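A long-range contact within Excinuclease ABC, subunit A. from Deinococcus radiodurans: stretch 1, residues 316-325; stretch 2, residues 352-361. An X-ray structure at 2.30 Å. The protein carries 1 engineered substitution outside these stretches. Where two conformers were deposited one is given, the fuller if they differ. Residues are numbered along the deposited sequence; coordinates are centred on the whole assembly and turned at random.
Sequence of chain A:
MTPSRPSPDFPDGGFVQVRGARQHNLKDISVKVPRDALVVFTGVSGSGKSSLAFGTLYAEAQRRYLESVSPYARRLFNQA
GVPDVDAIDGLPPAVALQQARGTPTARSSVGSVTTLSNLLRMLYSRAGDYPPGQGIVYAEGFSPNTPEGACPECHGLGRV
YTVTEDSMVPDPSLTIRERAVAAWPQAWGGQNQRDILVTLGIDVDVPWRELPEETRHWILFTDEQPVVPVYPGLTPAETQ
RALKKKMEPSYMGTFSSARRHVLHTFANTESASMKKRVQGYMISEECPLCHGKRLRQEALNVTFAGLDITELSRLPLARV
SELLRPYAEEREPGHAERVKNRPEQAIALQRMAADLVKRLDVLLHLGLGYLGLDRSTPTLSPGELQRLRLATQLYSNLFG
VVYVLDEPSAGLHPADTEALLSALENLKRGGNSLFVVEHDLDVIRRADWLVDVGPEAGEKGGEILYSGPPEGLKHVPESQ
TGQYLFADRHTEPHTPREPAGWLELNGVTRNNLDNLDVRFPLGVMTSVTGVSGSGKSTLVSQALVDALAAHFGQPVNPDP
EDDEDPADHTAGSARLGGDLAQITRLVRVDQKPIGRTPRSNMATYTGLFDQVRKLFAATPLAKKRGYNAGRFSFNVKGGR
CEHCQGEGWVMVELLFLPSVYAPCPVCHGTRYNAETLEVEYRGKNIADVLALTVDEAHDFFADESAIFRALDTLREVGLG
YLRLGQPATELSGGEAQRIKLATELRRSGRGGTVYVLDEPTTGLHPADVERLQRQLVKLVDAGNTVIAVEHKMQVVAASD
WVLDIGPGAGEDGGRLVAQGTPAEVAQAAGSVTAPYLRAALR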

# COMPACT_ATOMS: atom_id res chain seq x y z
N PRO A 316 -23.55 16.78 20.55
CA PRO A 316 -23.83 16.77 19.12
C PRO A 316 -23.05 17.85 18.38
O PRO A 316 -22.72 18.89 18.95
N LEU A 317 -22.78 17.60 17.10
CA LEU A 317 -22.09 18.56 16.23
C LEU A 317 -22.75 19.95 16.20
O LEU A 317 -22.07 20.97 16.07
N ALA A 318 -24.08 19.98 16.33
CA ALA A 318 -24.85 21.22 16.37
C ALA A 318 -24.58 22.05 17.62
O ALA A 318 -24.55 23.28 17.56
N ARG A 319 -24.38 21.36 18.74
CA ARG A 319 -24.08 22.00 20.02
C ARG A 319 -22.66 22.54 20.06
O ARG A 319 -22.43 23.63 20.58
N VAL A 320 -21.72 21.77 19.52
CA VAL A 320 -20.33 22.20 19.39
C VAL A 320 -20.24 23.45 18.50
O VAL A 320 -19.49 24.38 18.80
N SER A 321 -21.02 23.46 17.42
CA SER A 321 -21.05 24.58 16.48
C SER A 321 -21.41 25.89 17.17
O SER A 321 -20.66 26.87 17.08
N GLU A 322 -22.54 25.90 17.87
CA GLU A 322 -23.09 27.12 18.48
C GLU A 322 -22.36 27.51 19.77
O GLU A 322 -22.58 28.60 20.30
N LEU A 323 -21.49 26.62 20.27
CA LEU A 323 -20.54 26.96 21.33
C LEU A 323 -19.33 27.67 20.73
O LEU A 323 -18.77 28.58 21.34
N LEU A 324 -18.94 27.25 19.52
CA LEU A 324 -17.73 27.74 18.87
C LEU A 324 -17.83 29.12 18.21
O LEU A 324 -16.84 29.85 18.20
N ARG A 325 -19.00 29.47 17.67
CA ARG A 325 -19.11 30.65 16.79
C ARG A 325 -19.02 32.06 17.42
O ARG A 325 -18.60 32.99 16.74
N MET A 352 -9.14 29.84 14.20
CA MET A 352 -9.44 28.42 14.37
C MET A 352 -10.93 28.17 14.60
O MET A 352 -11.53 27.32 13.95
N ALA A 353 -11.52 28.92 15.53
CA ALA A 353 -12.95 28.82 15.81
C ALA A 353 -13.81 29.07 14.56
O ALA A 353 -14.89 28.50 14.42
N ALA A 354 -13.32 29.94 13.67
CA ALA A 354 -13.98 30.21 12.39
C ALA A 354 -13.74 29.08 11.39
O ALA A 354 -14.63 28.71 10.63
N ASP A 355 -12.53 28.54 11.42
CA ASP A 355 -12.12 27.42 10.56
C ASP A 355 -12.86 26.13 10.91
O ASP A 355 -13.22 25.35 10.02
N LEU A 356 -13.09 25.91 12.20
CA LEU A 356 -13.86 24.77 12.68
C LEU A 356 -15.35 24.90 12.40
O LEU A 356 -16.01 23.93 12.06
N VAL A 357 -15.88 26.10 12.55
CA VAL A 357 -17.31 26.33 12.39
C VAL A 357 -17.71 26.38 10.91
O VAL A 357 -18.87 26.15 10.57
N LYS A 358 -16.75 26.68 10.03
CA LYS A 358 -16.99 26.67 8.59
C LYS A 358 -17.17 25.22 8.13
O LYS A 358 -18.11 24.91 7.40
N ARG A 359 -16.25 24.36 8.56
CA ARG A 359 -16.37 22.91 8.36
C ARG A 359 -17.68 22.37 8.93
O ARG A 359 -18.38 21.62 8.26
N LEU A 360 -18.01 22.76 10.16
CA LEU A 360 -19.20 22.27 10.84
C LEU A 360 -20.50 22.61 10.11
O LEU A 360 -21.45 21.83 10.16
N ASP A 361 -20.54 23.75 9.43
CA ASP A 361 -21.73 24.19 8.68
C ASP A 361 -22.09 23.23 7.55
O ASP A 361 -23.27 22.98 7.29

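Helices 317-325 and 352-361 pack in a roughly antiparallel manner, their axes 9.2 Å apart at closest approach and their N-to-C directions 147° apart, and no hydrogen bond joins them. P316 occupies the N-cap position of the first helix and stays out of reach of the second. L317, an m,t rotamer, points toward the partner helix, where L360 CD2 lies 4.0 Å from L317 CB and, closer still, 3.6 Å from L317 O. The next two residues take no part: A318 points away, and R319 instead forms a salt bridge along its own helix, R319 NH1 to E322 OE2 at 3.1 Å. V320 (t) is directed sideways and makes a looser contact, V320 CG1 to L360 CD1 at 4.3 Å.

S321 (t) lies where the backbones come close, its CA 5.8 Å from V357 CA. Its hydroxyl meets only carbon across the interface, with S321 OG 3.5 Å from V357 CG2 and 4.0 Å from L360 CB, and it is buried without a polar partner anywhere in the model. E322 points away and L323 is out of reach. L324 (m,t) points toward the second helix and buries the largest area in the contact. Its CD1 packs 3.9 Å from L356 CB and 3.8 Å from L360 CD1, while A353 CB, pointing toward the first helix, lies 3.7 Å from L324 O. L360 (m,t) is thus the central knob, seated among L317, V320, S321 and L324.

At the margin, R325 (chi1 p) leans sideways, its CB 3.9 Å from V357 CG2. Its guanidinium extends to D361, whose OD1 lies near the guanidinium plane, at its edge; the 4.0 Å between R325 NH2 and D361 OD1 brings opposite charges near each other but exceeds salt-bridge range.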

# COMPACT_ATOMS: atom_id res chain seq x y z
CB PRO A 316 -25.33 17.07 19.04
CG PRO A 316 -25.85 16.75 20.37
CD PRO A 316 -24.76 17.07 21.33
CB LEU A 317 -21.95 17.99 14.81
CG LEU A 317 -21.35 16.59 14.70
CD1 LEU A 317 -21.63 16.00 13.33
CD2 LEU A 317 -19.85 16.58 15.00
CB ALA A 318 -26.34 20.91 16.26
CB ARG A 319 -24.33 21.04 21.19
CG ARG A 319 -25.81 20.66 21.41
CD ARG A 319 -26.65 21.84 21.88
NE ARG A 319 -26.53 22.07 23.32
CZ ARG A 319 -26.97 23.15 23.95
NH1 ARG A 319 -27.56 24.14 23.28
NH2 ARG A 319 -26.82 23.26 25.27
CB VAL A 320 -19.41 21.08 18.84
CG1 VAL A 320 -18.00 21.59 18.61
CG2 VAL A 320 -19.37 19.89 19.79
CB SER A 321 -22.04 24.31 15.34
OG SER A 321 -21.80 25.15 14.23
CB GLU A 322 -24.60 27.00 18.69
CG GLU A 322 -25.03 25.85 19.60
CD GLU A 322 -26.47 25.41 19.38
OE1 GLU A 322 -26.85 25.15 18.22
OE2 GLU A 322 -27.22 25.31 20.38
CB LEU A 323 -20.08 25.71 22.07
CG LEU A 323 -20.90 25.12 23.22
CD1 LEU A 323 -20.56 23.65 23.43
CD2 LEU A 323 -20.70 25.91 24.52
CB LEU A 324 -17.20 26.72 17.85
CG LEU A 324 -16.41 25.51 18.38
CD1 LEU A 324 -16.03 24.59 17.24
CD2 LEU A 324 -15.16 25.92 19.15
CB ARG A 325 -20.28 30.54 15.80
CG ARG A 325 -21.67 30.86 16.34
CD ARG A 325 -22.60 31.32 15.22
NE ARG A 325 -22.78 30.29 14.19
CZ ARG A 325 -23.82 29.46 14.13
NH1 ARG A 325 -24.79 29.53 15.04
NH2 ARG A 325 -23.88 28.56 13.16
CB MET A 352 -8.62 27.82 15.52
CG MET A 352 -7.12 27.95 15.33
SD MET A 352 -6.17 27.27 16.70
CE MET A 352 -5.58 25.77 15.94
CB ALA A 353 -13.34 29.76 16.93
CB ALA A 354 -13.52 31.55 11.83
CB ASP A 355 -10.60 27.23 10.69
CG ASP A 355 -10.11 25.95 10.08
OD1 ASP A 355 -10.23 25.79 8.85
OD2 ASP A 355 -9.59 25.10 10.85
CB LEU A 356 -13.63 24.56 14.18
CG LEU A 356 -12.68 23.44 14.60
CD1 LEU A 356 -12.27 23.61 16.05
CD2 LEU A 356 -13.32 22.08 14.38
CB VAL A 357 -17.76 27.60 13.17
CG1 VAL A 357 -17.56 28.84 12.35
CG2 VAL A 357 -19.21 27.48 13.62
CB LYS A 358 -15.82 27.32 7.84
CG LYS A 358 -16.00 27.45 6.32
CD LYS A 358 -14.66 27.33 5.58
CE LYS A 358 -14.06 25.91 5.70
NZ LYS A 358 -12.66 25.81 5.20
CB ARG A 359 -15.19 22.18 8.99
CG ARG A 359 -13.99 22.11 8.09
CD ARG A 359 -12.70 22.04 8.88
NE ARG A 359 -11.70 22.91 8.28
CZ ARG A 359 -10.74 22.52 7.45
NH1 ARG A 359 -10.61 21.24 7.11
NH2 ARG A 359 -9.89 23.41 6.96
CB LEU A 360 -19.25 22.77 12.29
CG LEU A 360 -18.47 21.95 13.32
CD1 LEU A 360 -17.99 22.82 14.47
CD2 LEU A 360 -19.32 20.81 13.83
CB ASP A 361 -21.58 25.63 8.16
CG ASP A 361 -22.23 26.68 9.07
OD1 ASP A 361 -23.10 26.34 9.92
OD2 ASP A 361 -21.89 27.88 8.95